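Local coordinates for putative cytochrome P450 YjiB (Bacillus subtilis subsp. subtilis, PDB 4RM4), which probably acts as a heme-dependent monooxygenase of the cytochrome P450 family, inserting one atom of molecular oxygen into organic substrates, at residues Q157-L165 with E183-F194. Sequence-based numbering, arbitrary orientation.
Sequences QFKAWSDLL and ERDKCEEELAAF
Glu183 begins the contact: its side chain lays OE2 against both methyl groups of Leu164, 3.9 Å from CD2. Next to it, the extended chain of Arg184 carries its guanidinium to the backbone of Leu165, where NH1 gives a weak, bent hydrogen bond to Leu165 O (3.3 Å), the oxygen lying near the guanidinium plane. Cys187 SG rests 3.9 Å from Leu164 CB and approaches the five-membered ring of Trp161 obliquely. Glu190 supplies the strong polar link. It brings OE1 to the indole edge, 2.9 Å from Trp161 NE1, and the bond is nearly straight (165°), in the indole plane and on the anti lone pair of the carboxylate. That bond, with chi1 of Trp161 placing CG anti to the carbonyl carbon, helps hold the indole in its orientation. Leu191 sets CD2 over one indole face as a CH-pi contact, while CD1 lies just beyond the rim, 3.5 Å from Trp161 CE3, and also comes obliquely to Phe158 CE1. Phe194 finishes the walk: the far edge of the indole meets its face in an offset edge-to-face pair, planes at 65°, while its CE1 lies 3.8 Å from Phe158 CD1. Trp161 is thus a knob in a hole formed by Cys187, Glu190, Leu191 and Phe194. Behind this aromatic cluster, Phe158 and Leu165 rest on Leu237 of the long helix 226-257. Two near-antiparallel helices crossing at -146° over that long helix match the F and G helices packed above the long central helix of the cytochrome P450 fold.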
loop_
_atom_site.group_PDB
_atom_site.type_symbol
_atom_site.label_atom_id
_atom_site.label_comp_id
_atom_site.label_asym_id
_atom_site.label_seq_id
_atom_site.Cartn_x
_atom_site.Cartn_y
_atom_site.Cartn_z
ATOM N N GLN A 157 -15.117 12.052 11.728
ATOM C CA GLN A 157 -14.051 12.134 12.706
ATOM C C GLN A 157 -12.971 11.141 12.308
ATOM O O GLN A 157 -11.776 11.392 12.443
ATOM C CB GLN A 157 -14.623 11.775 14.074
ATOM C CG GLN A 157 -13.756 12.144 15.248
ATOM C CD GLN A 157 -14.449 11.833 16.563
ATOM O OE1 GLN A 157 -15.515 11.208 16.585
ATOM N NE2 GLN A 157 -13.853 12.273 17.663
ATOM N N PHE A 158 -13.412 9.996 11.813
ATOM C CA PHE A 158 -12.497 8.946 11.400
ATOM C C PHE A 158 -11.719 9.350 10.153
ATOM O O PHE A 158 -10.506 9.197 10.089
ATOM C CB PHE A 158 -13.277 7.664 11.138
ATOM C CG PHE A 158 -12.414 6.450 11.039
ATOM C CD1 PHE A 158 -11.893 5.873 12.178
ATOM C CD2 PHE A 158 -12.125 5.896 9.819
ATOM C CE1 PHE A 158 -11.089 4.752 12.096
ATOM C CE2 PHE A 158 -11.329 4.768 9.731
ATOM C CZ PHE A 158 -10.821 4.200 10.880
ATOM N N LYS A 159 -12.429 9.867 9.159
ATOM C CA LYS A 159 -11.798 10.385 7.954
ATOM C C LYS A 159 -10.759 11.453 8.293
ATOM O O LYS A 159 -9.665 11.464 7.745
ATOM C CB LYS A 159 -12.861 10.949 7.015
ATOM C CG LYS A 159 -12.314 11.559 5.736
ATOM C CD LYS A 159 -11.650 10.495 4.865
ATOM C CE LYS A 159 -11.476 10.980 3.435
ATOM N NZ LYS A 159 -10.912 9.932 2.537
ATOM N N ALA A 160 -11.104 12.344 9.220
ATOM C CA ALA A 160 -10.203 13.415 9.629
ATOM C C ALA A 160 -8.886 12.883 10.181
ATOM O O ALA A 160 -7.817 13.415 9.878
ATOM C CB ALA A 160 -10.880 14.316 10.653
ATOM N N TRP A 161 -8.976 11.841 11.004
ATOM C CA TRP A 161 -7.795 11.131 11.498
ATOM C C TRP A 161 -6.978 10.515 10.358
ATOM O O TRP A 161 -5.745 10.592 10.355
ATOM C CB TRP A 161 -8.219 10.026 12.462
ATOM C CG TRP A 161 -8.646 10.520 13.810
ATOM C CD1 TRP A 161 -8.128 11.574 14.500
ATOM C CD2 TRP A 161 -9.689 9.979 14.628
ATOM N NE1 TRP A 161 -8.780 11.722 15.702
ATOM C CE2 TRP A 161 -9.746 10.755 15.802
ATOM C CE3 TRP A 161 -10.585 8.911 14.479
ATOM C CZ2 TRP A 161 -10.661 10.502 16.823
ATOM C CZ3 TRP A 161 -11.490 8.661 15.493
ATOM C CH2 TRP A 161 -11.521 9.453 16.650
ATOM N N SER A 162 -7.660 9.896 9.396
ATOM C CA SER A 162 -6.955 9.278 8.270
ATOM C C SER A 162 -6.220 10.311 7.430
ATOM O O SER A 162 -5.156 10.026 6.872
ATOM C CB SER A 162 -7.899 8.448 7.398
ATOM O OG SER A 162 -8.118 7.178 7.978
ATOM N N ASP A 163 -6.781 11.515 7.345
ATOM C CA ASP A 163 -6.110 12.606 6.634
ATOM C C ASP A 163 -4.833 13.019 7.340
ATOM O O ASP A 163 -3.799 13.247 6.708
ATOM C CB ASP A 163 -7.021 13.829 6.509
ATOM C CG ASP A 163 -8.160 13.602 5.557
ATOM O OD1 ASP A 163 -8.070 12.654 4.744
ATOM O OD2 ASP A 163 -9.145 14.367 5.617
ATOM N N LEU A 164 -4.919 13.133 8.658
ATOM C CA LEU A 164 -3.782 13.524 9.466
ATOM C C LEU A 164 -2.663 12.503 9.372
ATOM O O LEU A 164 -1.491 12.845 9.493
ATOM C CB LEU A 164 -4.203 13.698 10.926
ATOM C CG LEU A 164 -4.912 15.010 11.252
ATOM C CD1 LEU A 164 -5.638 14.922 12.592
ATOM C CD2 LEU A 164 -3.903 16.147 11.241
ATOM N N LEU A 165 -3.028 11.242 9.166
ATOM C CA LEU A 165 -2.037 10.174 9.110
ATOM C C LEU A 165 -1.109 10.293 7.905
ATOM O O LEU A 165 0.015 9.791 7.934
ATOM C CB LEU A 165 -2.719 8.804 9.116
ATOM C CG LEU A 165 -3.167 8.304 10.484
ATOM C CD1 LEU A 165 -3.777 6.912 10.360
ATOM C CD2 LEU A 165 -1.984 8.308 11.436
ATOM N N GLU A 183 1.887 16.244 16.590
ATOM C CA GLU A 183 0.535 16.186 16.051
ATOM C C GLU A 183 0.219 14.769 15.593
ATOM O O GLU A 183 -0.947 14.380 15.491
ATOM C CB GLU A 183 0.375 17.168 14.886
ATOM C CG GLU A 183 -1.005 17.147 14.236
ATOM C CD GLU A 183 -2.133 17.382 15.232
ATOM O OE1 GLU A 183 -1.883 18.011 16.284
ATOM O OE2 GLU A 183 -3.269 16.935 14.962
ATOM N N ARG A 184 1.269 14.004 15.309
ATOM C CA ARG A 184 1.109 12.604 14.947
ATOM C C ARG A 184 0.803 11.778 16.190
ATOM O O ARG A 184 -0.056 10.899 16.161
ATOM C CB ARG A 184 2.357 12.071 14.242
ATOM C CG ARG A 184 2.220 10.634 13.770
ATOM C CD ARG A 184 3.356 10.222 12.844
ATOM N NE ARG A 184 3.225 8.830 12.427
ATOM C CZ ARG A 184 2.514 8.424 11.378
ATOM N NH1 ARG A 184 1.871 9.308 10.629
ATOM N NH2 ARG A 184 2.446 7.132 11.077
ATOM N N ASP A 185 1.509 12.063 17.280
ATOM C CA ASP A 185 1.239 11.397 18.548
ATOM C C ASP A 185 -0.182 11.715 18.977
ATOM O O ASP A 185 -0.943 10.820 19.340
ATOM C CB ASP A 185 2.238 11.830 19.626
ATOM C CG ASP A 185 3.639 11.300 19.368
ATOM O OD1 ASP A 185 3.786 10.358 18.557
ATOM O OD2 ASP A 185 4.594 11.819 19.980
ATOM N N LYS A 186 -0.534 12.997 18.913
ATOM C CA LYS A 186 -1.878 13.460 19.244
ATOM C C LYS A 186 -2.913 12.650 18.468
ATOM O O LYS A 186 -3.832 12.065 19.047
ATOM C CB LYS A 186 -2.011 14.946 18.906
ATOM C CG LYS A 186 -3.197 15.644 19.545
ATOM C CD LYS A 186 -3.252 17.110 19.120
ATOM C CE LYS A 186 -4.378 17.861 19.818
ATOM N NZ LYS A 186 -4.440 19.297 19.392
ATOM N N CYS A 187 -2.744 12.606 17.154
ATOM C CA CYS A 187 -3.663 11.885 16.285
ATOM C C CYS A 187 -3.752 10.407 16.658
ATOM O O CYS A 187 -4.841 9.847 16.753
ATOM C CB CYS A 187 -3.237 12.027 14.827
ATOM S SG CYS A 187 -4.191 11.003 13.703
ATOM N N GLU A 188 -2.598 9.787 16.874
ATOM C CA GLU A 188 -2.534 8.365 17.187
ATOM C C GLU A 188 -3.165 8.067 18.549
ATOM O O GLU A 188 -3.800 7.030 18.726
ATOM C CB GLU A 188 -1.083 7.881 17.139
ATOM C CG GLU A 188 -0.914 6.394 16.854
ATOM C CD GLU A 188 0.150 6.110 15.799
ATOM O OE1 GLU A 188 0.326 6.942 14.884
ATOM O OE2 GLU A 188 0.809 5.050 15.884
ATOM N N GLU A 189 -2.994 8.976 19.505
ATOM C CA GLU A 189 -3.560 8.798 20.838
ATOM C C GLU A 189 -5.080 8.924 20.785
ATOM O O GLU A 189 -5.799 8.268 21.547
ATOM C CB GLU A 189 -2.973 9.818 21.823
ATOM C CG GLU A 189 -1.448 9.790 21.941
ATOM C CD GLU A 189 -0.927 8.560 22.666
ATOM O OE1 GLU A 189 -1.142 8.452 23.894
ATOM O OE2 GLU A 189 -0.298 7.704 22.008
ATOM N N GLU A 190 -5.570 9.770 19.881
ATOM C CA GLU A 190 -7.008 9.890 19.671
ATOM C C GLU A 190 -7.555 8.651 18.967
ATOM O O GLU A 190 -8.672 8.211 19.256
ATOM C CB GLU A 190 -7.357 11.158 18.886
ATOM C CG GLU A 190 -7.216 12.447 19.694
ATOM C CD GLU A 190 -7.465 13.706 18.869
ATOM O OE1 GLU A 190 -7.746 13.598 17.654
ATOM O OE2 GLU A 190 -7.384 14.812 19.446
ATOM N N LEU A 191 -6.777 8.093 18.039
ATOM C CA LEU A 191 -7.179 6.848 17.380
ATOM C C LEU A 191 -7.245 5.699 18.372
ATOM O O LEU A 191 -8.190 4.924 18.361
ATOM C CB LEU A 191 -6.232 6.474 16.232
ATOM C CG LEU A 191 -6.544 7.066 14.860
ATOM C CD1 LEU A 191 -7.900 6.604 14.354
ATOM C CD2 LEU A 191 -6.481 8.570 14.937
ATOM N N ALA A 192 -6.223 5.596 19.217
ATOM C CA ALA A 192 -6.159 4.574 20.252
ATOM C C ALA A 192 -7.411 4.552 21.134
ATOM O O ALA A 192 -8.029 3.501 21.306
ATOM C CB ALA A 192 -4.911 4.764 21.106
ATOM N N ALA A 193 -7.778 5.706 21.685
ATOM C CA ALA A 193 -8.970 5.817 22.530
ATOM C C ALA A 193 -10.245 5.479 21.765
ATOM O O ALA A 193 -11.156 4.849 22.297
ATOM C CB ALA A 193 -9.068 7.217 23.145
ATOM N N PHE A 194 -10.304 5.893 20.503
ATOM C CA PHE A 194 -11.456 5.613 19.670
ATOM C C PHE A 194 -11.567 4.108 19.439
ATOM O O PHE A 194 -12.642 3.518 19.628
ATOM C CB PHE A 194 -11.337 6.369 18.336
ATOM C CG PHE A 194 -12.499 6.152 17.394
ATOM C CD1 PHE A 194 -12.433 5.183 16.403
ATOM C CD2 PHE A 194 -13.637 6.935 17.483
ATOM C CE1 PHE A 194 -13.491 4.990 15.530
ATOM C CE2 PHE A 194 -14.697 6.751 16.615
ATOM C CZ PHE A 194 -14.626 5.778 15.635
#